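Local structure of OsmC-like protein (Jannaschia sp., 3CJE) at residues A[14-19]-A[35-40]; A[97-102]-A[113-118]; A[41-46]-A[59-64]; A[29-34]-A[66-71]; A[73-78]-A[90-95]. The protein probably detoxifies organic hydroperoxides by reducing them, as OsmC-family peroxide-resistance proteins do, and so protects the cell against oxidative damage. All coordinates share one frame; numbering follows the deposited sequence. Where two conformers were deposited one is given.

Contact 1: A[14-19]-A[35-40]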
# COMPACT_ATOMS: atom_id res chain seq x y z
N GLU A 14 -11.16 15.33 -4.28
CA GLU A 14 -10.30 14.56 -3.39
C GLU A 14 -10.87 13.20 -3.04
O GLU A 14 -12.09 13.01 -2.88
CB GLU A 14 -10.08 15.32 -2.09
CG GLU A 14 -9.25 16.57 -2.24
CD GLU A 14 -8.96 17.27 -0.92
OE1 GLU A 14 -9.63 16.97 0.12
OE2 GLU A 14 -8.03 18.10 -0.95
N VAL A 15 -9.94 12.27 -2.80
CA VAL A 15 -10.21 11.02 -2.15
C VAL A 15 -9.38 11.06 -0.86
O VAL A 15 -8.19 11.38 -0.91
CB VAL A 15 -9.86 9.77 -3.02
CG1 VAL A 15 -9.96 8.47 -2.15
CG2 VAL A 15 -10.75 9.70 -4.28
N VAL A 16 -10.01 10.81 0.29
CA VAL A 16 -9.36 10.98 1.61
C VAL A 16 -9.63 9.72 2.40
O VAL A 16 -10.77 9.33 2.56
CB VAL A 16 -9.88 12.21 2.41
CG1 VAL A 16 -9.21 12.29 3.76
CG2 VAL A 16 -9.69 13.51 1.59
N PHE A 17 -8.56 9.09 2.87
CA PHE A 17 -8.65 7.98 3.81
C PHE A 17 -7.90 8.33 5.08
O PHE A 17 -6.88 9.03 5.06
CB PHE A 17 -8.04 6.70 3.23
CG PHE A 17 -8.96 5.92 2.33
CD1 PHE A 17 -9.26 6.36 1.07
CD2 PHE A 17 -9.57 4.74 2.77
CE1 PHE A 17 -10.13 5.62 0.23
CE2 PHE A 17 -10.42 4.00 1.90
CZ PHE A 17 -10.69 4.45 0.67
N THR A 18 -8.42 7.81 6.18
CA THR A 18 -7.72 7.83 7.44
C THR A 18 -7.58 6.43 8.03
O THR A 18 -8.33 5.52 7.68
CB THR A 18 -8.44 8.71 8.45
OG1 THR A 18 -9.76 8.20 8.75
CG2 THR A 18 -8.54 10.17 7.93
N CYS A 19 -6.65 6.30 8.95
CA CYS A 19 -6.46 5.04 9.67
C CYS A 19 -6.02 5.37 11.06
O CYS A 19 -5.07 6.13 11.23
CB CYS A 19 -5.42 4.20 8.99
SG CYS A 19 -5.19 2.56 9.74
N MSE A 35 -12.79 5.59 4.77
CA MSE A 35 -12.86 6.53 3.66
C MSE A 35 -13.67 7.70 4.18
O MSE A 35 -14.76 7.52 4.76
CB MSE A 35 -13.55 5.94 2.42
CG MSE A 35 -13.43 6.85 1.24
SE MSE A 35 -14.12 6.11 -0.45
CE MSE A 35 -15.82 5.44 0.20
N VAL A 36 -13.14 8.91 4.00
CA VAL A 36 -13.77 10.14 4.44
C VAL A 36 -14.37 10.88 3.25
O VAL A 36 -15.50 11.39 3.33
CB VAL A 36 -12.76 11.04 5.20
CG1 VAL A 36 -13.45 12.32 5.64
CG2 VAL A 36 -12.21 10.28 6.42
N LYS A 37 -13.64 10.94 2.15
CA LYS A 37 -14.15 11.45 0.88
C LYS A 37 -13.79 10.44 -0.20
O LYS A 37 -12.71 9.86 -0.16
CB LYS A 37 -13.51 12.79 0.53
CG LYS A 37 -13.68 13.88 1.55
CD LYS A 37 -12.98 15.14 0.99
CE LYS A 37 -12.92 16.32 1.96
NZ LYS A 37 -12.55 17.58 1.19
N PRO A 38 -14.66 10.27 -1.22
CA PRO A 38 -15.91 11.03 -1.49
C PRO A 38 -17.13 10.77 -0.58
O PRO A 38 -18.05 11.59 -0.54
CB PRO A 38 -16.27 10.61 -2.91
CG PRO A 38 -15.12 10.01 -3.48
CD PRO A 38 -14.33 9.40 -2.36
N PHE A 39 -17.13 9.64 0.10
CA PHE A 39 -18.18 9.38 1.10
C PHE A 39 -17.56 8.63 2.26
O PHE A 39 -16.40 8.21 2.20
CB PHE A 39 -19.40 8.65 0.50
CG PHE A 39 -19.12 7.25 0.05
CD1 PHE A 39 -18.70 6.98 -1.25
CD2 PHE A 39 -19.32 6.18 0.89
CE1 PHE A 39 -18.49 5.70 -1.70
CE2 PHE A 39 -19.07 4.88 0.47
CZ PHE A 39 -18.65 4.64 -0.83
N GLU A 40 -18.33 8.45 3.33
CA GLU A 40 -17.79 7.85 4.56
C GLU A 40 -18.07 6.35 4.67
O GLU A 40 -19.23 5.94 4.69
CB GLU A 40 -18.41 8.57 5.78
CG GLU A 40 -18.11 10.06 5.84
CD GLU A 40 -18.73 10.79 7.06
OE1 GLU A 40 -19.77 10.34 7.61
OE2 GLU A 40 -18.18 11.84 7.44
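Met35, a selenomethionine, lays its side chain over one face of the Phe17 ring. Its CB sits 3.9 Å from the ring centroid of Phe17 in a CH-pi contact, 22° off the normal and shifted to the rim, with the closest carbons at CE2 and CZ. The chain runs on from CB with CG anti to the backbone N (chi1 -172°), and CG follows the ring past CZ and CE1. Met35 SE lies 4.8 Å from the Phe17 centroid, an oblique Met-aromatic contact that is tentative, since it holds for one of two conformers. The in-plane edge of the same ring meets Val15 CG1.

On the sheet face of Val16 and Lys37 the two side chains run side by side, pointing the same way, with Val16 CG2 3.7 Å from Lys37 CD. The lysine ends in a salt bridge of 3.2 Å from NZ to Glu14 OE1, reached from above the carboxylate plane; the other oxygen, OE2, pairs with Lys114.

Behind these contacts stands the backbone. Val16 N donates to Lys37 O at 2.9 Å, and Val16 O takes Val36 N at 2.8 Å plus a weak bond from Lys37 N at 3.3 Å. Two residues thus face one: a classic beta bulge near the end of the hairpin formed by strands 13-24 and 28-37, just ahead of the cis peptide bond that leads into Pro38.

Contact 2: A[97-102]-A[113-118]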
# COMPACT_ATOMS: atom_id res chain seq x y z
N ARG A 97 -3.43 9.97 7.71
CA ARG A 97 -4.37 10.57 6.78
C ARG A 97 -3.69 10.73 5.45
O ARG A 97 -2.57 11.27 5.37
CB ARG A 97 -4.86 11.94 7.28
CG ARG A 97 -5.86 12.58 6.35
CD ARG A 97 -6.41 13.83 7.02
NE ARG A 97 -7.38 14.53 6.21
CZ ARG A 97 -7.10 15.54 5.40
NH1 ARG A 97 -5.85 16.01 5.27
NH2 ARG A 97 -8.09 16.10 4.72
N VAL A 98 -4.31 10.20 4.41
CA VAL A 98 -3.78 10.30 3.06
C VAL A 98 -4.85 10.93 2.15
O VAL A 98 -6.01 10.54 2.19
CB VAL A 98 -3.31 8.94 2.50
CG1 VAL A 98 -2.65 9.12 1.11
CG2 VAL A 98 -2.32 8.25 3.48
N VAL A 99 -4.43 11.89 1.34
CA VAL A 99 -5.28 12.62 0.42
C VAL A 99 -4.71 12.46 -0.98
O VAL A 99 -3.53 12.68 -1.22
CB VAL A 99 -5.39 14.12 0.75
CG1 VAL A 99 -6.37 14.81 -0.23
CG2 VAL A 99 -5.80 14.30 2.21
N TRP A 100 -5.59 12.08 -1.91
CA TRP A 100 -5.31 12.06 -3.33
C TRP A 100 -6.29 12.97 -4.05
O TRP A 100 -7.32 13.32 -3.51
CB TRP A 100 -5.51 10.66 -3.92
CG TRP A 100 -4.63 9.55 -3.42
CD1 TRP A 100 -3.43 9.14 -3.96
CD2 TRP A 100 -4.86 8.70 -2.31
NE1 TRP A 100 -2.92 8.09 -3.26
CE2 TRP A 100 -3.76 7.80 -2.22
CE3 TRP A 100 -5.88 8.61 -1.34
CZ2 TRP A 100 -3.70 6.78 -1.26
CZ3 TRP A 100 -5.79 7.64 -0.36
CH2 TRP A 100 -4.71 6.72 -0.32
N ASP A 101 -5.99 13.27 -5.29
CA ASP A 101 -6.97 13.96 -6.10
C ASP A 101 -7.05 13.39 -7.49
O ASP A 101 -6.14 12.70 -7.96
CB ASP A 101 -6.69 15.45 -6.14
CG ASP A 101 -5.26 15.77 -6.52
OD1 ASP A 101 -4.71 15.05 -7.36
OD2 ASP A 101 -4.69 16.75 -5.99
N TRP A 102 -8.18 13.67 -8.13
CA TRP A 102 -8.41 13.23 -9.49
C TRP A 102 -8.83 14.39 -10.38
O TRP A 102 -9.34 15.42 -9.90
CB TRP A 102 -9.41 12.06 -9.56
CG TRP A 102 -10.91 12.45 -9.64
CD1 TRP A 102 -11.63 12.78 -10.77
CD2 TRP A 102 -11.83 12.51 -8.55
NE1 TRP A 102 -12.93 13.05 -10.43
CE2 TRP A 102 -13.07 12.89 -9.07
CE3 TRP A 102 -11.70 12.30 -7.17
CZ2 TRP A 102 -14.19 13.08 -8.25
CZ3 TRP A 102 -12.80 12.45 -6.36
CH2 TRP A 102 -14.04 12.84 -6.90
N PRO A 113 -1.18 11.81 -5.83
CA PRO A 113 -1.14 12.04 -4.41
C PRO A 113 -1.15 13.51 -4.08
O PRO A 113 -0.57 14.30 -4.83
CB PRO A 113 0.18 11.38 -4.01
CG PRO A 113 1.02 11.60 -5.17
CD PRO A 113 0.16 11.44 -6.35
N LYS A 114 -1.77 13.89 -2.97
CA LYS A 114 -1.77 15.26 -2.47
C LYS A 114 -1.04 15.42 -1.14
O LYS A 114 -0.22 16.35 -0.98
CB LYS A 114 -3.19 15.78 -2.38
CG LYS A 114 -3.33 17.27 -2.06
CD LYS A 114 -4.83 17.58 -2.05
CE LYS A 114 -5.17 19.06 -2.03
NZ LYS A 114 -6.49 19.23 -2.74
N SER A 115 -1.32 14.54 -0.18
CA SER A 115 -0.70 14.69 1.15
C SER A 115 -0.69 13.40 1.94
O SER A 115 -1.57 12.56 1.80
CB SER A 115 -1.37 15.78 1.98
OG SER A 115 -2.66 15.49 2.34
N PHE A 116 0.34 13.28 2.76
CA PHE A 116 0.50 12.18 3.71
C PHE A 116 0.84 12.73 5.09
O PHE A 116 1.78 13.50 5.22
CB PHE A 116 1.67 11.29 3.32
CG PHE A 116 1.41 10.38 2.15
CD1 PHE A 116 1.50 10.83 0.84
CD2 PHE A 116 1.07 9.03 2.39
CE1 PHE A 116 1.25 9.96 -0.23
CE2 PHE A 116 0.85 8.18 1.33
CZ PHE A 116 0.91 8.65 0.05
N GLU A 117 0.11 12.29 6.12
CA GLU A 117 0.33 12.76 7.49
C GLU A 117 0.27 11.56 8.41
O GLU A 117 -0.66 10.73 8.28
CB GLU A 117 -0.75 13.79 7.87
CG GLU A 117 -0.71 15.05 7.02
CD GLU A 117 -1.94 16.00 7.18
OE1 GLU A 117 -3.14 15.54 7.12
OE2 GLU A 117 -1.67 17.23 7.26
N ILE A 118 1.25 11.44 9.30
CA ILE A 118 1.31 10.35 10.29
C ILE A 118 1.58 10.97 11.67
O ILE A 118 2.61 11.61 11.86
CB ILE A 118 2.39 9.29 9.96
CG1 ILE A 118 2.05 8.66 8.60
CG2 ILE A 118 2.46 8.24 11.06
CD1 ILE A 118 3.01 7.59 8.13
O HOH W 1 -2.82 14.05 4.63
O HOH W 2 -1.76 15.24 -7.27
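Running from Arg97 beside Glu117 to Trp100 beside Pro113, this is an antiparallel strand pair, the hairpin of strands 93-105 and 108-121 at one side of the five-stranded sheet. Arg97 with Glu117 and Val99 with Ser115 are hydrogen-bonded pairs, while Val98 faces Phe116 in a non-hydrogen-bonded one.

Side chains separate by face. On the side of the long helix 62-81, Val98 CG1 lies 3.6 Å from Phe116 CE2, over the ring face but towards its rim, a CH-pi contact. Phe116 CD2 meets the other branch, Val98 CG2, at the same distance.

The register slips by one where Lys114 N and Ser115 N both donate to Val99 O, at 2.8 Å and 3.1 Å and from the same face of its carbonyl plane. This is a classic beta bulge, and past it the side chains of Trp100 and Pro113 diverge.

On the opposite face, Arg97 and Glu117 lie side by side. Arg97 is stretched out, its CG anti to the backbone N (chi1 -179°), and NH1 makes a salt bridge of 3.3 Å, its hydrogen bond weak, to Glu117 OE1, which lies at the guanidinium edge; the two planes are turned 47° apart. Val99 CG2 lies over a face of that guanidinium. A water ties Glu117 OE1, Ser115 OG and Arg97 O together.

Glu117 OE2 bridges to Arg155 of the second subunit, where residues 116-118 continue the sheet in a parallel ladder. Trp100 NE1 bonds Thr147 OG1 of that subunit.

Contact 3: A[41-46]-A[59-64]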
# COMPACT_ATOMS: atom_id res chain seq x y z
N GLU A 41 -17.02 5.52 4.76
CA GLU A 41 -17.18 4.11 5.06
C GLU A 41 -16.09 3.74 6.03
O GLU A 41 -15.05 4.38 6.06
CB GLU A 41 -17.11 3.27 3.79
CG GLU A 41 -17.72 1.88 3.99
CD GLU A 41 -17.89 1.08 2.73
OE1 GLU A 41 -17.67 1.62 1.62
OE2 GLU A 41 -18.27 -0.11 2.86
N ARG A 42 -16.33 2.72 6.84
CA ARG A 42 -15.34 2.23 7.78
C ARG A 42 -15.05 0.76 7.56
O ARG A 42 -15.94 -0.01 7.23
CB ARG A 42 -15.80 2.44 9.22
CG ARG A 42 -15.88 3.92 9.63
CD ARG A 42 -15.58 4.19 11.13
NE ARG A 42 -15.24 5.60 11.35
CZ ARG A 42 -14.03 6.09 11.67
NH1 ARG A 42 -12.96 5.31 11.83
NH2 ARG A 42 -13.89 7.40 11.84
N PHE A 43 -13.80 0.38 7.78
CA PHE A 43 -13.32 -0.98 7.63
C PHE A 43 -12.41 -1.33 8.81
O PHE A 43 -11.52 -0.55 9.13
CB PHE A 43 -12.53 -1.09 6.34
CG PHE A 43 -13.20 -0.44 5.16
CD1 PHE A 43 -14.14 -1.15 4.44
CD2 PHE A 43 -12.93 0.88 4.80
CE1 PHE A 43 -14.80 -0.57 3.37
CE2 PHE A 43 -13.57 1.45 3.75
CZ PHE A 43 -14.51 0.72 3.03
N ALA A 44 -12.61 -2.48 9.44
CA ALA A 44 -11.77 -2.92 10.55
C ALA A 44 -10.76 -3.89 9.96
O ALA A 44 -11.13 -4.97 9.50
CB ALA A 44 -12.60 -3.55 11.68
N LEU A 45 -9.50 -3.51 9.97
CA LEU A 45 -8.44 -4.35 9.45
C LEU A 45 -7.37 -4.57 10.52
O LEU A 45 -7.46 -4.01 11.62
CB LEU A 45 -7.86 -3.73 8.18
CG LEU A 45 -8.87 -3.39 7.08
CD1 LEU A 45 -8.12 -2.66 5.89
CD2 LEU A 45 -9.62 -4.61 6.63
N ALA A 46 -6.39 -5.39 10.19
CA ALA A 46 -5.36 -5.72 11.16
C ALA A 46 -4.14 -6.24 10.43
O ALA A 46 -4.23 -6.74 9.32
CB ALA A 46 -5.88 -6.72 12.17
N ALA A 59 -15.43 -7.30 0.92
CA ALA A 59 -13.99 -6.98 1.03
C ALA A 59 -13.78 -5.46 0.94
O ALA A 59 -14.57 -4.77 0.34
CB ALA A 59 -13.23 -7.69 -0.07
N PRO A 60 -12.71 -4.95 1.54
CA PRO A 60 -12.52 -3.49 1.50
C PRO A 60 -11.99 -3.02 0.15
O PRO A 60 -11.51 -3.86 -0.65
CB PRO A 60 -11.46 -3.23 2.56
CG PRO A 60 -10.88 -4.49 2.89
CD PRO A 60 -11.66 -5.62 2.32
N PRO A 61 -12.04 -1.71 -0.11
CA PRO A 61 -11.44 -1.22 -1.34
C PRO A 61 -9.92 -1.20 -1.27
O PRO A 61 -9.32 -1.21 -0.19
CB PRO A 61 -11.97 0.22 -1.47
CG PRO A 61 -12.23 0.63 -0.07
CD PRO A 61 -12.62 -0.61 0.69
N PRO A 62 -9.29 -1.21 -2.45
CA PRO A 62 -7.83 -1.25 -2.48
C PRO A 62 -7.13 -0.17 -1.65
O PRO A 62 -6.11 -0.43 -1.00
CB PRO A 62 -7.52 -1.07 -3.97
CG PRO A 62 -8.68 -1.64 -4.68
CD PRO A 62 -9.87 -1.26 -3.81
N LEU A 63 -7.64 1.07 -1.64
CA LEU A 63 -6.92 2.13 -0.91
C LEU A 63 -7.00 1.87 0.61
O LEU A 63 -6.14 2.37 1.38
CB LEU A 63 -7.44 3.52 -1.26
CG LEU A 63 -7.07 4.01 -2.67
CD1 LEU A 63 -7.54 5.47 -2.86
CD2 LEU A 63 -5.62 3.85 -2.94
N ALA A 64 -8.04 1.16 1.06
CA ALA A 64 -8.13 0.79 2.50
C ALA A 64 -7.00 -0.16 2.86
O ALA A 64 -6.38 -0.03 3.91
CB ALA A 64 -9.51 0.12 2.87
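Phe43 and Leu45 reach from the outermost strand of the sheet, 41-47, to the proline-rich start of helix 62-81, so the contact joins a sheet edge to a helix N-terminus in the alpha+beta OsmC-like fold. Pro61 holds the N-cap position, and the first turn behind it is closed by a weak bond from Ala64 N to Pro61 O.

Most of the contacts are apolar and rather loose. Pro60 CB meets Phe43 CD1 at 3.9 Å, whereas Ala64 CB meets CD2 of the same ring at 4.0 Å, so the proline and the alanine touch the two ortho carbons. Leu45 divides its branches: CD2 touches Pro60 CG at 3.9 Å, and CD1 packs 3.7 Å from the helix carbonyl oxygen Ala64 O. Both hold for one of two conformers, which leaves the placing of these methyls less certain. Beyond the pair, Leu45 also packs on Val33 of the next strand, and Pro62 of the helix start touches Gly69 of the second subunit.

The aromatic part is a CH-pi contact. Phe43 and Pro61 reach towards each other tip to tip, and Pro61 CD stands over one face of the phenyl ring, 3.7 Å from its centroid and 29° off the normal. Phe43 gets there with CG anti to the carbonyl carbon (chi1 -46°). The fit is tight, for the closest pair, Pro61 CD and Phe43 CZ, is only 3.3 Å apart.

Contact 4: A[29-34]-A[66-71]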
# COMPACT_ATOMS: atom_id res chain seq x y z
N ASN A 29 -1.58 -5.21 15.16
CA ASN A 29 -2.04 -3.85 15.06
C ASN A 29 -3.47 -3.85 14.56
O ASN A 29 -3.75 -4.43 13.51
CB ASN A 29 -1.15 -3.08 14.10
CG ASN A 29 0.26 -2.99 14.59
OD1 ASN A 29 0.50 -2.71 15.76
ND2 ASN A 29 1.20 -3.28 13.70
N GLU A 30 -4.37 -3.20 15.29
CA GLU A 30 -5.76 -3.14 14.89
C GLU A 30 -6.03 -1.78 14.24
O GLU A 30 -5.90 -0.75 14.90
CB GLU A 30 -6.65 -3.39 16.10
CG GLU A 30 -6.55 -4.85 16.55
CD GLU A 30 -7.41 -5.21 17.76
OE1 GLU A 30 -7.93 -4.30 18.45
OE2 GLU A 30 -7.56 -6.43 18.04
N LEU A 31 -6.38 -1.83 12.95
CA LEU A 31 -6.38 -0.71 12.06
C LEU A 31 -7.81 -0.34 11.70
O LEU A 31 -8.43 -1.04 10.93
CB LEU A 31 -5.58 -1.08 10.81
CG LEU A 31 -4.15 -1.55 11.11
CD1 LEU A 31 -3.50 -2.31 10.00
CD2 LEU A 31 -3.32 -0.33 11.62
N ASP A 32 -8.28 0.78 12.24
CA ASP A 32 -9.60 1.31 11.98
C ASP A 32 -9.49 2.28 10.80
O ASP A 32 -9.09 3.43 10.97
CB ASP A 32 -10.12 2.04 13.22
CG ASP A 32 -11.47 2.72 13.02
OD1 ASP A 32 -12.20 2.49 11.98
OD2 ASP A 32 -11.78 3.53 13.95
N VAL A 33 -9.81 1.80 9.61
CA VAL A 33 -9.70 2.59 8.38
C VAL A 33 -11.02 3.21 8.03
O VAL A 33 -12.10 2.60 8.22
CB VAL A 33 -9.22 1.70 7.18
CG1 VAL A 33 -9.14 2.50 5.88
CG2 VAL A 33 -7.88 1.04 7.50
N ALA A 34 -10.98 4.47 7.61
CA ALA A 34 -12.17 5.11 7.08
C ALA A 34 -11.90 5.77 5.74
O ALA A 34 -10.88 6.45 5.59
CB ALA A 34 -12.67 6.18 8.04
N PHE A 66 -4.12 -0.33 1.28
CA PHE A 66 -2.90 0.48 1.23
C PHE A 66 -2.66 1.25 2.53
O PHE A 66 -1.59 1.20 3.11
CB PHE A 66 -2.98 1.49 0.07
CG PHE A 66 -1.88 2.48 0.10
CD1 PHE A 66 -0.58 2.13 -0.22
CD2 PHE A 66 -2.12 3.79 0.55
CE1 PHE A 66 0.45 3.09 -0.15
CE2 PHE A 66 -1.07 4.74 0.60
CZ PHE A 66 0.19 4.36 0.27
N ILE A 67 -3.66 2.02 2.99
CA ILE A 67 -3.45 2.87 4.17
C ILE A 67 -3.25 2.03 5.44
O ILE A 67 -2.45 2.38 6.30
CB ILE A 67 -4.53 3.96 4.35
CG1 ILE A 67 -4.02 5.06 5.30
CG2 ILE A 67 -5.88 3.39 4.75
CD1 ILE A 67 -4.91 6.30 5.38
N ALA A 68 -3.95 0.89 5.53
CA ALA A 68 -3.75 -0.07 6.63
C ALA A 68 -2.31 -0.61 6.59
O ALA A 68 -1.66 -0.70 7.62
CB ALA A 68 -4.75 -1.20 6.59
N GLY A 69 -1.83 -0.96 5.42
CA GLY A 69 -0.46 -1.42 5.24
C GLY A 69 0.56 -0.41 5.69
O GLY A 69 1.50 -0.71 6.40
N LEU A 70 0.37 0.84 5.27
CA LEU A 70 1.31 1.91 5.63
C LEU A 70 1.31 2.11 7.13
O LEU A 70 2.36 2.14 7.74
CB LEU A 70 0.89 3.18 4.93
CG LEU A 70 1.74 4.40 5.30
CD1 LEU A 70 3.29 4.20 5.10
CD2 LEU A 70 1.20 5.63 4.57
N THR A 71 0.12 2.20 7.73
CA THR A 71 -0.00 2.44 9.18
C THR A 71 0.61 1.27 9.96
O THR A 71 1.37 1.46 10.92
CB THR A 71 -1.46 2.69 9.57
OG1 THR A 71 -1.99 3.73 8.71
CG2 THR A 71 -1.59 3.10 11.03
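Ile67 O is gripped twice from within helix 62-81: Thr71 OG1 donates to it at 2.8 Å and Thr71 N at 2.9 Å, from opposite faces of the carbonyl plane. The hydroxyl comes in 32° out of that plane. Thr71 chi1 of -52° sets OG1 anti to the carbonyl carbon, beside the backbone N; CG2 is then left to meet the sheet. Both residues belong to the helix face that lies on the antiparallel sheet, here on strand 28-37, in a helix-on-sheet layer of the OsmC-like fold. The helix segment crosses the strand segment at 142°, their axes 9.0 Å apart.

The interface itself is apolar. Leu31 and Val33, alternate residues of the strand, point at the helix and straddle the methyl of Ala68, whose CB lies 3.8 Å from Leu31 CD1 and 4.0 Å from Val33 CG2. Val33 and Ile67 lie alongside each other and run in opposite senses, and Val33 CG1 touches Ile67 CG2 at 3.6 Å.

Every touching residue is buried. Further along the sheet, Ile67 packs on Val98 and Cys96, and Ala68 rests on Leu45 of the outermost strand as well as on Leu65 of the second subunit. Leu31 forks over the helix. Its CD2 meets Thr71 CG2 at 3.9 Å, and on the other branch Leu31 CD1 comes to 3.4 Å from Ala68 O.

Contact 5: A[73-78]-A[90-95]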
# COMPACT_ATOMS: atom_id res chain seq x y z
N CYS A 73 2.84 -0.88 8.91
CA CYS A 73 4.30 -0.95 8.66
C CYS A 73 5.03 -0.02 9.65
O CYS A 73 5.96 -0.43 10.36
CB CYS A 73 4.62 -0.61 7.22
SG CYS A 73 6.34 -1.15 6.77
N VAL A 74 4.55 1.21 9.76
CA VAL A 74 5.13 2.20 10.68
C VAL A 74 5.07 1.68 12.10
O VAL A 74 6.05 1.69 12.85
CB VAL A 74 4.40 3.56 10.56
CG1 VAL A 74 4.79 4.52 11.72
CG2 VAL A 74 4.73 4.21 9.19
N MSE A 75 3.89 1.21 12.51
CA MSE A 75 3.69 0.68 13.86
C MSE A 75 4.60 -0.50 14.16
O MSE A 75 5.18 -0.58 15.25
CB MSE A 75 2.21 0.31 14.05
CG MSE A 75 1.33 1.48 14.07
SE MSE A 75 -0.53 0.93 14.24
CE MSE A 75 -0.46 0.48 16.12
N THR A 76 4.73 -1.41 13.20
CA THR A 76 5.58 -2.56 13.37
C THR A 76 7.03 -2.15 13.65
O THR A 76 7.67 -2.69 14.55
CB THR A 76 5.45 -3.53 12.17
OG1 THR A 76 4.09 -4.03 12.15
CG2 THR A 76 6.42 -4.71 12.31
N GLN A 77 7.55 -1.18 12.90
CA GLN A 77 8.94 -0.75 13.10
C GLN A 77 9.12 -0.08 14.47
O GLN A 77 10.12 -0.29 15.15
CB GLN A 77 9.40 0.21 12.00
CG GLN A 77 9.11 -0.20 10.57
CD GLN A 77 9.67 -1.50 10.26
OE1 GLN A 77 10.82 -1.80 10.66
NE2 GLN A 77 8.90 -2.33 9.56
N ILE A 78 8.16 0.77 14.87
CA ILE A 78 8.19 1.37 16.20
C ILE A 78 8.29 0.30 17.28
O ILE A 78 9.13 0.36 18.19
CB ILE A 78 6.99 2.29 16.43
CG1 ILE A 78 7.08 3.51 15.52
CG2 ILE A 78 6.90 2.73 17.90
CD1 ILE A 78 5.79 4.35 15.48
N THR A 90 3.89 2.53 25.38
CA THR A 90 2.70 1.90 25.97
C THR A 90 1.48 2.29 25.13
O THR A 90 1.36 3.44 24.74
CB THR A 90 2.49 2.33 27.44
OG1 THR A 90 3.70 2.08 28.19
CG2 THR A 90 1.32 1.59 28.08
N ASP A 91 0.61 1.33 24.82
CA ASP A 91 -0.65 1.65 24.15
C ASP A 91 -0.43 2.53 22.90
O ASP A 91 -1.08 3.58 22.70
CB ASP A 91 -1.58 2.36 25.14
CG ASP A 91 -2.04 1.43 26.27
OD1 ASP A 91 -2.07 0.20 26.06
OD2 ASP A 91 -2.37 1.95 27.35
N LEU A 92 0.52 2.10 22.10
CA LEU A 92 0.85 2.81 20.88
C LEU A 92 -0.40 3.08 20.04
O LEU A 92 -1.22 2.17 19.80
CB LEU A 92 1.84 1.99 20.07
CG LEU A 92 2.24 2.54 18.71
CD1 LEU A 92 3.01 3.92 18.77
CD2 LEU A 92 3.05 1.43 17.95
N ASP A 93 -0.52 4.32 19.58
CA ASP A 93 -1.57 4.72 18.65
C ASP A 93 -0.94 5.55 17.55
O ASP A 93 -0.15 6.47 17.82
CB ASP A 93 -2.64 5.55 19.33
CG ASP A 93 -3.85 5.76 18.44
OD1 ASP A 93 -3.75 6.47 17.42
OD2 ASP A 93 -4.91 5.17 18.79
N VAL A 94 -1.26 5.20 16.30
CA VAL A 94 -0.79 5.91 15.13
C VAL A 94 -1.96 6.29 14.27
O VAL A 94 -2.77 5.42 13.94
CB VAL A 94 0.23 5.08 14.32
CG1 VAL A 94 0.62 5.79 12.97
CG2 VAL A 94 1.47 4.80 15.20
N GLU A 95 -2.03 7.56 13.91
CA GLU A 95 -3.14 8.10 13.09
C GLU A 95 -2.54 8.53 11.76
O GLU A 95 -1.56 9.26 11.73
CB GLU A 95 -3.78 9.31 13.78
CG GLU A 95 -4.33 9.03 15.21
CD GLU A 95 -4.87 10.28 16.02
OE1 GLU A 95 -4.08 11.17 16.46
OE2 GLU A 95 -6.10 10.32 16.26
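Met75, Ile78, Leu92 and Val94 meet with no ring among them, and no other flat side-chain group takes part. Leu92 CD2 comes to 4.0 Å from the carbonyl oxygen Met75 O; all else is aliphatic packing.

The closest pair is Met75 CG and Val94 CG2, 3.5 Å apart, where the two side chains pass one another head to tail. Met75, a selenomethionine, sets CG anti to the carbonyl carbon (chi1 -68°), then bends at chi3 (75°), and the methyl CE comes to 4.1 Å from Leu92 CD2. Leu92 CD2 is shared, for Ile78 CG2 also lies 4.1 Å from it, so the leucine tip fits between Met75 and Ile78, one helical turn apart. Ile78 CD1 is a looser neighbour of Val94 CG2 at 4.4 Å.

The four buried side chains pack the later half of helix 62-81 against the start of strand 93-105 and the residue leading into it. Nearby, Met75 also touches Leu31 and Ala23, Val94 packs on Ile118 of strand 108-121, and Ile78 on Ile120 of the same strand. Cys73, two residues before Met75, touches Cys142, while Pro62 of the second subunit packs on Cys73 and Thr76.

All five contacts lie in the five-stranded antiparallel sheet or between it and helix 62-81. Contacts 1 and 2 pair neighbouring strands, their centres about 10 Å apart, and meet where strands 13-24 and 93-105 run together. Contacts 3, 4 and 5 follow the helix from its start to its later turns; the centres of 3 and 4 are about 8 Å apart, whereas 3 and 5 do not touch. Along the chain contacts 1 and 4 interlock, contact 3 is nested within 4, and 5 closes before 2 opens. The helix thus ties early strands to late ones, and all five contacts touch the second subunit, contact 1 through Val15 alone, linking this core to the dimer interface.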